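Local coordinates for protein thymidylate kinase (Ehrlichia chaffeensis, PDB 3LD9) that probably phosphorylates dTMP to dTDP at the expense of ATP, a step shared by the de novo and salvage routes to dTTP, at residues A[90-95]-A[113-118]; A[119-124]-A[177-182]; A[35-40]-A[210-215]. All blocks are in the same frame, centred on the assembly; numbering follows the deposited sequence.

Contact 1. Residues A[90-95]-A[113-118]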
loop_
_atom_site.group_PDB
_atom_site.type_symbol
_atom_site.label_atom_id
_atom_site.label_comp_id
_atom_site.label_asym_id
_atom_site.label_seq_id
_atom_site.Cartn_x
_atom_site.Cartn_y
_atom_site.Cartn_z
ATOM N N ALA A 90 -5.764 -4.995 -13.253
ATOM C CA ALA A 90 -5.482 -5.217 -11.827
ATOM C C ALA A 90 -5.179 -3.912 -11.055
ATOM O O ALA A 90 -5.682 -3.689 -9.970
ATOM C CB ALA A 90 -4.324 -6.202 -11.665
ATOM N N MET A 91 -4.370 -3.057 -11.642
ATOM C CA MET A 91 -3.987 -1.778 -11.016
ATOM C C MET A 91 -5.193 -0.857 -10.909
ATOM O O MET A 91 -5.377 -0.149 -9.903
ATOM C CB MET A 91 -2.873 -1.112 -11.842
ATOM C CG MET A 91 -1.564 -1.895 -11.801
ATOM S SD MET A 91 -0.353 -1.479 -13.089
ATOM C CE MET A 91 0.259 0.006 -12.345
ATOM N N ARG A 92 -6.017 -0.876 -11.953
ATOM C CA ARG A 92 -7.287 -0.109 -11.997
ATOM C C ARG A 92 -8.220 -0.537 -10.859
ATOM O O ARG A 92 -8.769 0.303 -10.152
ATOM C CB ARG A 92 -7.996 -0.294 -13.326
ATOM C CG ARG A 92 -9.361 0.422 -13.380
ATOM C CD ARG A 92 -9.821 0.671 -14.804
ATOM N NE ARG A 92 -8.779 1.426 -15.467
ATOM C CZ ARG A 92 -8.371 1.292 -16.708
ATOM N NH1 ARG A 92 -8.932 0.448 -17.546
ATOM N NH2 ARG A 92 -7.355 2.046 -17.102
ATOM N N ARG A 93 -8.313 -1.837 -10.632
ATOM C CA ARG A 93 -9.093 -2.349 -9.505
ATOM C C ARG A 93 -8.579 -1.795 -8.185
ATOM O O ARG A 93 -9.349 -1.266 -7.387
ATOM C CB ARG A 93 -9.103 -3.889 -9.469
ATOM C CG ARG A 93 -9.921 -4.509 -8.337
ATOM C CD ARG A 93 -11.363 -4.056 -8.361
ATOM N NE ARG A 93 -12.070 -4.569 -7.198
ATOM C CZ ARG A 93 -13.318 -4.215 -6.872
ATOM N NH1 ARG A 93 -13.991 -3.349 -7.595
ATOM N NH2 ARG A 93 -13.902 -4.733 -5.816
ATOM N N GLU A 94 -7.283 -1.912 -7.961
ATOM C CA GLU A 94 -6.672 -1.356 -6.753
ATOM C C GLU A 94 -6.969 0.140 -6.575
ATOM O O GLU A 94 -7.352 0.607 -5.482
ATOM C CB GLU A 94 -5.152 -1.552 -6.781
ATOM C CG GLU A 94 -4.623 -2.864 -6.186
ATOM C CD GLU A 94 -5.057 -3.125 -4.754
ATOM O OE1 GLU A 94 -6.031 -3.901 -4.561
ATOM O OE2 GLU A 94 -4.428 -2.555 -3.822
ATOM N N HIS A 95 -6.768 0.876 -7.652
ATOM C CA HIS A 95 -6.936 2.315 -7.662
ATOM C C HIS A 95 -8.386 2.700 -7.417
ATOM O O HIS A 95 -8.685 3.625 -6.662
ATOM C CB HIS A 95 -6.475 2.834 -8.998
ATOM C CG HIS A 95 -6.423 4.324 -9.112
ATOM N ND1 HIS A 95 -6.603 4.966 -10.310
ATOM C CD2 HIS A 95 -6.168 5.287 -8.203
ATOM C CE1 HIS A 95 -6.446 6.266 -10.137
ATOM N NE2 HIS A 95 -6.185 6.492 -8.861
ATOM N N ASP A 113 -6.178 11.310 -14.593
ATOM C CA ASP A 113 -5.378 11.417 -15.812
ATOM C C ASP A 113 -5.111 10.005 -16.371
ATOM O O ASP A 113 -4.298 9.263 -15.817
ATOM C CB ASP A 113 -4.068 12.177 -15.466
ATOM C CG ASP A 113 -3.026 12.185 -16.600
ATOM O OD1 ASP A 113 -3.320 11.817 -17.767
ATOM O OD2 ASP A 113 -1.871 12.604 -16.293
ATOM N N ARG A 114 -5.832 9.658 -17.444
ATOM C CA ARG A 114 -5.905 8.309 -18.055
ATOM C C ARG A 114 -6.786 7.341 -17.254
ATOM O O ARG A 114 -6.665 7.235 -16.056
ATOM C CB ARG A 114 -4.513 7.634 -18.322
ATOM C CG ARG A 114 -3.489 8.403 -19.206
ATOM C CD ARG A 114 -2.374 7.391 -19.777
ATOM N NE ARG A 114 -1.557 7.914 -20.909
ATOM C CZ ARG A 114 -1.914 7.924 -22.231
ATOM N NH1 ARG A 114 -3.122 7.484 -22.644
ATOM N NH2 ARG A 114 -1.077 8.434 -23.157
ATOM N N PHE A 115 -7.672 6.630 -17.939
ATOM C CA PHE A 115 -8.603 5.711 -17.297
ATOM C C PHE A 115 -9.081 4.700 -18.336
ATOM O O PHE A 115 -8.319 4.334 -19.217
ATOM C CB PHE A 115 -9.760 6.487 -16.675
ATOM C CG PHE A 115 -10.500 5.733 -15.603
ATOM C CD1 PHE A 115 -9.823 5.171 -14.537
ATOM C CD2 PHE A 115 -11.882 5.609 -15.642
ATOM C CE1 PHE A 115 -10.486 4.476 -13.561
ATOM C CE2 PHE A 115 -12.556 4.935 -14.633
ATOM C CZ PHE A 115 -11.838 4.358 -13.594
ATOM N N ILE A 116 -10.337 4.265 -18.244
ATOM C CA ILE A 116 -10.851 3.167 -19.035
ATOM C C ILE A 116 -10.778 3.386 -20.548
ATOM O O ILE A 116 -10.672 2.421 -21.279
ATOM C CB ILE A 116 -12.332 2.829 -18.686
ATOM C CG1 ILE A 116 -13.277 4.003 -19.041
ATOM C CG2 ILE A 116 -12.451 2.371 -17.222
ATOM C CD1 ILE A 116 -14.712 3.792 -18.585
ATOM N N ASP A 117 -10.857 4.631 -21.020
ATOM C CA ASP A 117 -10.861 4.834 -22.471
ATOM C C ASP A 117 -9.453 4.683 -23.084
ATOM O O ASP A 117 -9.318 4.218 -24.211
ATOM C CB ASP A 117 -11.502 6.184 -22.844
ATOM C CG ASP A 117 -12.899 6.325 -22.289
ATOM O OD1 ASP A 117 -13.729 5.405 -22.519
ATOM O OD2 ASP A 117 -13.153 7.331 -21.599
ATOM N N SER A 118 -8.410 5.063 -22.347
ATOM C CA SER A 118 -7.051 4.775 -22.819
ATOM C C SER A 118 -6.870 3.284 -23.125
ATOM O O SER A 118 -6.221 2.918 -24.092
ATOM C CB SER A 118 -5.994 5.254 -21.811
ATOM O OG SER A 118 -5.868 6.697 -21.935
#
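The guanidinium of Arg92 lies with one face over the backbone where Phe115 leads into Ile116: Ile116 N sits 3.8 Å above its plane, over the centre of the group, with Phe115 C and Ile116 CA on the same face. The ring of Phe115 meets the same arginine less squarely, its plane turned 59° from that of the guanidinium, and Arg92 NE lies 4.0 Å from both CD1 and CE1 of Phe115. Arg92 CZ stands 5.1 Å from the centroid of the Phe115 ring, a long cation-pi pair that can offer weak attraction at most. In this P-loop kinase fold the contact joins helix 81-105, which packs against the second subunit, to the turn after strand 109-113 of the central parallel sheet. Phe115 is the N-cap residue of helix 116-126, so the arginine reaches the very start of that helix.

The side chain gets there by leaving its helix with CG opposite the backbone N and then bending at CG-CD (chi3 -56°), which swings the planar end across the turn. Although Arg92 NH2 comes within 3.3 Å of Phe115 O, the angle is too poor for a hydrogen bond. Its polar partners beyond the two segments include Glu59 OE2, in a salt bridge with NH2, and Asn138 OD1 and Thr119 OG1, both hydrogen-bonded to NH1. The buried positive charge is thereby probably balanced by Glu59, while the chain of the arginine packs on apolar surface. Phe115 in turn touches the loop at Glu59, and its side chain is about 9 Å from that of Lys34 in the predicted ATP site. Ile116 meets the arginine at about a right angle, its CG2 4.0 Å from Arg92 CD.

Contact 2. Residues A[119-124]-A[177-182]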
loop_
_atom_site.group_PDB
_atom_site.type_symbol
_atom_site.label_atom_id
_atom_site.label_comp_id
_atom_site.label_asym_id
_atom_site.label_seq_id
_atom_site.Cartn_x
_atom_site.Cartn_y
_atom_site.Cartn_z
ATOM N N THR A 119 -7.450 2.438 -22.288
ATOM C CA THR A 119 -7.275 0.993 -22.429
ATOM C C THR A 119 -7.910 0.466 -23.685
ATOM O O THR A 119 -7.313 -0.351 -24.371
ATOM C CB THR A 119 -7.818 0.227 -21.211
ATOM O OG1 THR A 119 -7.360 0.871 -20.027
ATOM C CG2 THR A 119 -7.304 -1.186 -21.231
ATOM N N ILE A 120 -9.100 0.941 -24.021
ATOM C CA ILE A 120 -9.734 0.589 -25.312
ATOM C C ILE A 120 -8.915 1.092 -26.497
ATOM O O ILE A 120 -8.665 0.357 -27.470
ATOM C CB ILE A 120 -11.178 1.181 -25.411
ATOM C CG1 ILE A 120 -12.142 0.369 -24.532
ATOM C CG2 ILE A 120 -11.647 1.210 -26.843
ATOM C CD1 ILE A 120 -12.592 -0.952 -25.197
ATOM N N ALA A 121 -8.483 2.349 -26.426
ATOM C CA ALA A 121 -7.726 2.926 -27.528
ATOM C C ALA A 121 -6.365 2.252 -27.725
ATOM O O ALA A 121 -5.995 1.921 -28.837
ATOM C CB ALA A 121 -7.575 4.471 -27.346
ATOM N N TYR A 122 -5.617 2.052 -26.644
ATOM C CA TYR A 122 -4.287 1.473 -26.769
ATOM C C TYR A 122 -4.319 -0.051 -26.871
ATOM O O TYR A 122 -3.758 -0.614 -27.821
ATOM C CB TYR A 122 -3.383 1.925 -25.634
ATOM C CG TYR A 122 -2.835 3.314 -25.864
ATOM C CD1 TYR A 122 -3.526 4.456 -25.443
ATOM C CD2 TYR A 122 -1.646 3.485 -26.550
ATOM C CE1 TYR A 122 -3.007 5.723 -25.661
ATOM C CE2 TYR A 122 -1.130 4.739 -26.790
ATOM C CZ TYR A 122 -1.801 5.851 -26.345
ATOM O OH TYR A 122 -1.246 7.084 -26.644
ATOM N N GLN A 123 -4.944 -0.730 -25.903
ATOM C CA GLN A 123 -4.903 -2.205 -25.891
ATOM C C GLN A 123 -5.812 -2.804 -26.972
ATOM O O GLN A 123 -5.513 -3.881 -27.523
ATOM C CB GLN A 123 -5.288 -2.781 -24.520
ATOM C CG GLN A 123 -4.132 -2.793 -23.473
ATOM C CD GLN A 123 -3.450 -1.445 -23.346
ATOM O OE1 GLN A 123 -4.033 -0.528 -22.802
ATOM N NE2 GLN A 123 -2.231 -1.316 -23.871
ATOM N N GLY A 124 -6.919 -2.125 -27.251
ATOM C CA GLY A 124 -7.901 -2.623 -28.204
ATOM C C GLY A 124 -7.603 -2.242 -29.655
ATOM O O GLY A 124 -7.282 -3.077 -30.474
ATOM N N TYR A 177 -2.312 5.871 -35.574
ATOM C CA TYR A 177 -3.562 6.263 -36.196
ATOM C C TYR A 177 -4.726 5.365 -35.748
ATOM O O TYR A 177 -5.859 5.836 -35.656
ATOM C CB TYR A 177 -3.459 6.241 -37.711
ATOM C CG TYR A 177 -2.337 7.052 -38.365
ATOM C CD1 TYR A 177 -2.096 8.396 -38.042
ATOM C CD2 TYR A 177 -1.560 6.469 -39.391
ATOM C CE1 TYR A 177 -1.069 9.112 -38.689
ATOM C CE2 TYR A 177 -0.544 7.166 -40.038
ATOM C CZ TYR A 177 -0.286 8.475 -39.695
ATOM O OH TYR A 177 0.743 9.105 -40.403
ATOM N N ARG A 178 -4.463 4.084 -35.479
ATOM C CA ARG A 178 -5.502 3.213 -34.911
ATOM C C ARG A 178 -5.960 3.710 -33.546
ATOM O O ARG A 178 -7.153 3.750 -33.266
ATOM C CB ARG A 178 -5.038 1.754 -34.808
ATOM C CG ARG A 178 -4.955 1.013 -36.144
ATOM C CD ARG A 178 -4.874 -0.532 -35.952
ATOM N NE ARG A 178 -3.740 -0.963 -35.114
ATOM C CZ ARG A 178 -2.483 -1.135 -35.534
ATOM N NH1 ARG A 178 -2.139 -0.929 -36.798
ATOM N NH2 ARG A 178 -1.549 -1.518 -34.678
ATOM N N VAL A 179 -5.004 4.096 -32.703
ATOM C CA VAL A 179 -5.295 4.631 -31.379
ATOM C C VAL A 179 -6.190 5.863 -31.473
ATOM O O VAL A 179 -7.169 6.002 -30.734
ATOM C CB VAL A 179 -3.986 4.969 -30.611
ATOM C CG1 VAL A 179 -4.288 5.630 -29.275
ATOM C CG2 VAL A 179 -3.111 3.686 -30.406
ATOM N N ARG A 180 -5.850 6.754 -32.394
ATOM C CA ARG A 180 -6.618 7.968 -32.609
ATOM C C ARG A 180 -8.039 7.603 -33.028
ATOM O O ARG A 180 -9.010 8.146 -32.510
ATOM C CB ARG A 180 -5.961 8.800 -33.709
ATOM C CG ARG A 180 -6.502 10.230 -33.870
ATOM C CD ARG A 180 -5.684 10.954 -34.950
ATOM N NE ARG A 180 -6.493 11.518 -36.032
ATOM C CZ ARG A 180 -6.930 10.838 -37.089
ATOM N NH1 ARG A 180 -6.672 9.543 -37.235
ATOM N NH2 ARG A 180 -7.652 11.462 -38.003
ATOM N N ASP A 181 -8.159 6.668 -33.960
ATOM C CA ASP A 181 -9.478 6.176 -34.349
ATOM C C ASP A 181 -10.257 5.641 -33.155
ATOM O O ASP A 181 -11.440 5.893 -33.030
ATOM C CB ASP A 181 -9.360 5.063 -35.388
ATOM C CG ASP A 181 -9.036 5.584 -36.780
ATOM O OD1 ASP A 181 -9.269 6.787 -37.087
ATOM O OD2 ASP A 181 -8.525 4.755 -37.558
ATOM N N GLY A 182 -9.589 4.903 -32.286
ATOM C CA GLY A 182 -10.218 4.388 -31.057
ATOM C C GLY A 182 -10.829 5.470 -30.164
ATOM O O GLY A 182 -11.977 5.377 -29.746
#
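Val179 points from helix 173-189 into helix 116-126, and its three side-chain carbons meet Ala121 and Tyr122 in turn. CB faces the carbonyl oxygen of Ala121. Of the two branches, CG2 comes closer to that oxygen, at 3.7 Å from Ala121 O, and also grazes the rim of the tyrosine ring at CD2. CG1, placed opposite the backbone N (chi1 175°), reaches over the ring: it lies 3.9 Å from the Tyr122 centroid and 13° off the ring normal, a CH-pi contact centred on the face. The same methyl is 4.0 Å from Ala121 CB.

The axes of the short segments 119-124 and 177-182 run nearly antiparallel, 150° apart, and approach to 8.0 Å. Such closeness rests on small residues, with CA of Ala121 only 4.6 Å from CA of Gly182. The tyrosine ring also touches Ile29, and its OH takes a hydrogen bond from the backbone N of Asp30; both residues belong to the predicted ATP-binding loop.

Between the two segments the attraction is thus mainly dispersive, made by methyls against a ring face, with a carbonyl oxygen alongside, whereas the directional polar anchor of Tyr122 lies at the nucleotide loop.

Contact 3. Residues A[35-40]-A[210-215]; sequences TTQSHL and NFVHLE. With SO4 (sulfate ion), chain E.
Leu40 sets its CB over one face of the His213 imidazole, 3.4 Å above the ring plane and toward the rim, in a CH-pi contact. Here helix 34-49, whose first turn carries the end of the P-loop (Walker A motif), packs against helix 208-220 near the C-terminus, with the axes of the short segments 35-40 and 210-215 inclined at 54°. Gln37 approaches at the ring's edge. Bent at chi2 (-59°), it crosses Val212 obliquely and lays its amide carbon CD 3.4 Å from Val212 CG1, while NE2 bonds to Ile209 O.

The other amide atom, Gln37 OE1, rests against His213 CA at 3.1 Å, close to His213 N but poorly angled for a bond. A water donates to Gln37 OE1 at 2.7 Å and to Gln37 O at 2.6 Å. It also bonds His213 ND1 at 2.8 Å, sitting in the imidazole plane, so one water helps fix both the glutamine amide and the ring.

At the head of the first helix, amides of Gly31, Gly33 and Lys34 hold a sulfate, probably from the crystallisation liquor, consistent with a phosphate site; Thr35 N donates to its O4 at 3.0 Å, with an N-H...O angle of 156°.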
loop_
_atom_site.group_PDB
_atom_site.type_symbol
_atom_site.label_atom_id
_atom_site.label_comp_id
_atom_site.label_asym_id
_atom_site.label_seq_id
_atom_site.Cartn_x
_atom_site.Cartn_y
_atom_site.Cartn_z
ATOM N N THR A 35 -2.165 15.408 -19.140
ATOM C CA THR A 35 -1.601 15.586 -17.809
ATOM C C THR A 35 -1.661 17.039 -17.391
ATOM O O THR A 35 -2.099 17.334 -16.269
ATOM C CB THR A 35 -0.159 15.050 -17.740
ATOM O OG1 THR A 35 -0.216 13.629 -17.877
ATOM C CG2 THR A 35 0.529 15.415 -16.396
ATOM N N THR A 36 -1.256 17.933 -18.303
ATOM C CA THR A 36 -1.286 19.393 -18.054
ATOM C C THR A 36 -2.711 19.856 -17.794
ATOM O O THR A 36 -2.953 20.543 -16.804
ATOM C CB THR A 36 -0.673 20.191 -19.223
ATOM O OG1 THR A 36 0.717 19.878 -19.303
ATOM C CG2 THR A 36 -0.837 21.718 -19.061
ATOM N N GLN A 37 -3.639 19.449 -18.661
ATOM C CA GLN A 37 -5.031 19.835 -18.534
ATOM C C GLN A 37 -5.616 19.306 -17.247
ATOM O O GLN A 37 -6.409 20.010 -16.594
ATOM C CB GLN A 37 -5.846 19.369 -19.736
ATOM C CG GLN A 37 -5.468 20.111 -21.040
ATOM C CD GLN A 37 -5.656 21.629 -20.955
ATOM O OE1 GLN A 37 -6.548 22.114 -20.264
ATOM N NE2 GLN A 37 -4.814 22.370 -21.644
ATOM N N SER A 38 -5.210 18.095 -16.850
ATOM C CA SER A 38 -5.717 17.547 -15.605
ATOM C C SER A 38 -5.228 18.370 -14.408
ATOM O O SER A 38 -6.025 18.639 -13.490
ATOM C CB SER A 38 -5.361 16.067 -15.458
ATOM O OG SER A 38 -3.998 15.953 -15.188
ATOM N N HIS A 39 -3.950 18.785 -14.423
ATOM C CA HIS A 39 -3.389 19.655 -13.360
ATOM C C HIS A 39 -4.081 21.012 -13.298
ATOM O O HIS A 39 -4.398 21.501 -12.209
ATOM C CB HIS A 39 -1.861 19.886 -13.532
ATOM C CG HIS A 39 -1.015 18.867 -12.833
ATOM N ND1 HIS A 39 -0.584 17.705 -13.442
ATOM C CD2 HIS A 39 -0.543 18.822 -11.563
ATOM C CE1 HIS A 39 0.116 16.985 -12.579
ATOM N NE2 HIS A 39 0.166 17.646 -11.430
ATOM N N LEU A 40 -4.318 21.603 -14.462
ATOM C CA LEU A 40 -4.950 22.914 -14.543
ATOM C C LEU A 40 -6.380 22.889 -14.010
ATOM O O LEU A 40 -6.772 23.772 -13.264
ATOM C CB LEU A 40 -4.938 23.442 -15.985
ATOM C CG LEU A 40 -3.567 23.784 -16.572
ATOM C CD1 LEU A 40 -3.718 24.135 -18.052
ATOM C CD2 LEU A 40 -2.932 24.946 -15.820
ATOM N N ASN A 210 -3.948 27.149 -22.916
ATOM C CA ASN A 210 -5.015 27.980 -22.364
ATOM C C ASN A 210 -6.324 27.742 -23.100
ATOM O O ASN A 210 -7.368 27.635 -22.465
ATOM C CB ASN A 210 -4.677 29.457 -22.479
ATOM C CG ASN A 210 -3.373 29.812 -21.821
ATOM O OD1 ASN A 210 -2.743 30.811 -22.173
ATOM N ND2 ASN A 210 -2.963 29.013 -20.851
ATOM N N PHE A 211 -6.270 27.652 -24.432
ATOM C CA PHE A 211 -7.486 27.396 -25.211
ATOM C C PHE A 211 -8.205 26.141 -24.768
ATOM O O PHE A 211 -9.422 26.151 -24.553
ATOM C CB PHE A 211 -7.204 27.258 -26.701
ATOM C CG PHE A 211 -8.423 26.901 -27.516
ATOM C CD1 PHE A 211 -9.351 27.879 -27.868
ATOM C CD2 PHE A 211 -8.632 25.600 -27.954
ATOM C CE1 PHE A 211 -10.487 27.557 -28.643
ATOM C CE2 PHE A 211 -9.755 25.264 -28.717
ATOM C CZ PHE A 211 -10.683 26.253 -29.074
ATOM N N VAL A 212 -7.455 25.051 -24.652
ATOM C CA VAL A 212 -8.053 23.776 -24.312
ATOM C C VAL A 212 -8.661 23.859 -22.905
ATOM O O VAL A 212 -9.787 23.413 -22.674
ATOM C CB VAL A 212 -7.011 22.627 -24.413
ATOM C CG1 VAL A 212 -7.537 21.358 -23.757
ATOM C CG2 VAL A 212 -6.616 22.395 -25.884
ATOM N N HIS A 213 -7.913 24.463 -21.991
ATOM C CA HIS A 213 -8.368 24.658 -20.610
ATOM C C HIS A 213 -9.680 25.438 -20.554
ATOM O O HIS A 213 -10.606 25.037 -19.856
ATOM C CB HIS A 213 -7.266 25.355 -19.791
ATOM C CG HIS A 213 -7.607 25.557 -18.347
ATOM N ND1 HIS A 213 -7.979 24.524 -17.510
ATOM C CD2 HIS A 213 -7.600 26.677 -17.582
ATOM C CE1 HIS A 213 -8.182 25.000 -16.293
ATOM N NE2 HIS A 213 -7.980 26.304 -16.316
ATOM N N LEU A 214 -9.774 26.521 -21.318
ATOM C CA LEU A 214 -11.007 27.303 -21.365
ATOM C C LEU A 214 -12.160 26.452 -21.922
ATOM O O LEU A 214 -13.275 26.541 -21.429
ATOM C CB LEU A 214 -10.821 28.590 -22.197
ATOM C CG LEU A 214 -9.855 29.665 -21.657
ATOM C CD1 LEU A 214 -9.654 30.830 -22.688
ATOM C CD2 LEU A 214 -10.306 30.213 -20.294
ATOM N N GLU A 215 -11.894 25.617 -22.920
ATOM C CA GLU A 215 -12.922 24.692 -23.434
ATOM C C GLU A 215 -13.370 23.675 -22.397
ATOM O O GLU A 215 -14.554 23.364 -22.311
ATOM C CB GLU A 215 -12.463 23.980 -24.718
ATOM C CG GLU A 215 -12.258 24.945 -25.884
ATOM C CD GLU A 215 -13.572 25.500 -26.424
ATOM O OE1 GLU A 215 -13.728 26.723 -26.547
ATOM O OE2 GLU A 215 -14.461 24.702 -26.727
HETATM S S SO4 E . -0.052 13.732 -22.266
HETATM O O1 SO4 E . 0.565 14.923 -22.843
HETATM O O2 SO4 E . -1.350 13.505 -22.887
HETATM O O3 SO4 E . 0.806 12.571 -22.518
HETATM O O4 SO4 E . -0.281 13.860 -20.831
HETATM O O HOH W 1 -7.833 21.746 -17.964
#

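How the contacts relate
Contacts 1 and 2 share helix 116-126, one at its N-terminal turn and the other further along, with centres 15 Å apart. They are joined by a probable hydrogen bond of 3.0 Å between Arg92 NH1 and Thr119 OG1, and by packing of Arg114 on Tyr122. The centres of contacts 1 and 3 are about 21 Å apart, yet the two meet where Asp113 OD2 probably bonds Thr35 OG1 at 2.5 Å, beside the sulfate. Contacts 2 and 3 do not touch, their nearest atoms being about 11 Å apart. All three nevertheless border the predicted ATP-binding loop: contact 3 through Thr35, contact 1 through the Asp113-Lys34 salt bridge, and contact 2 through Tyr122.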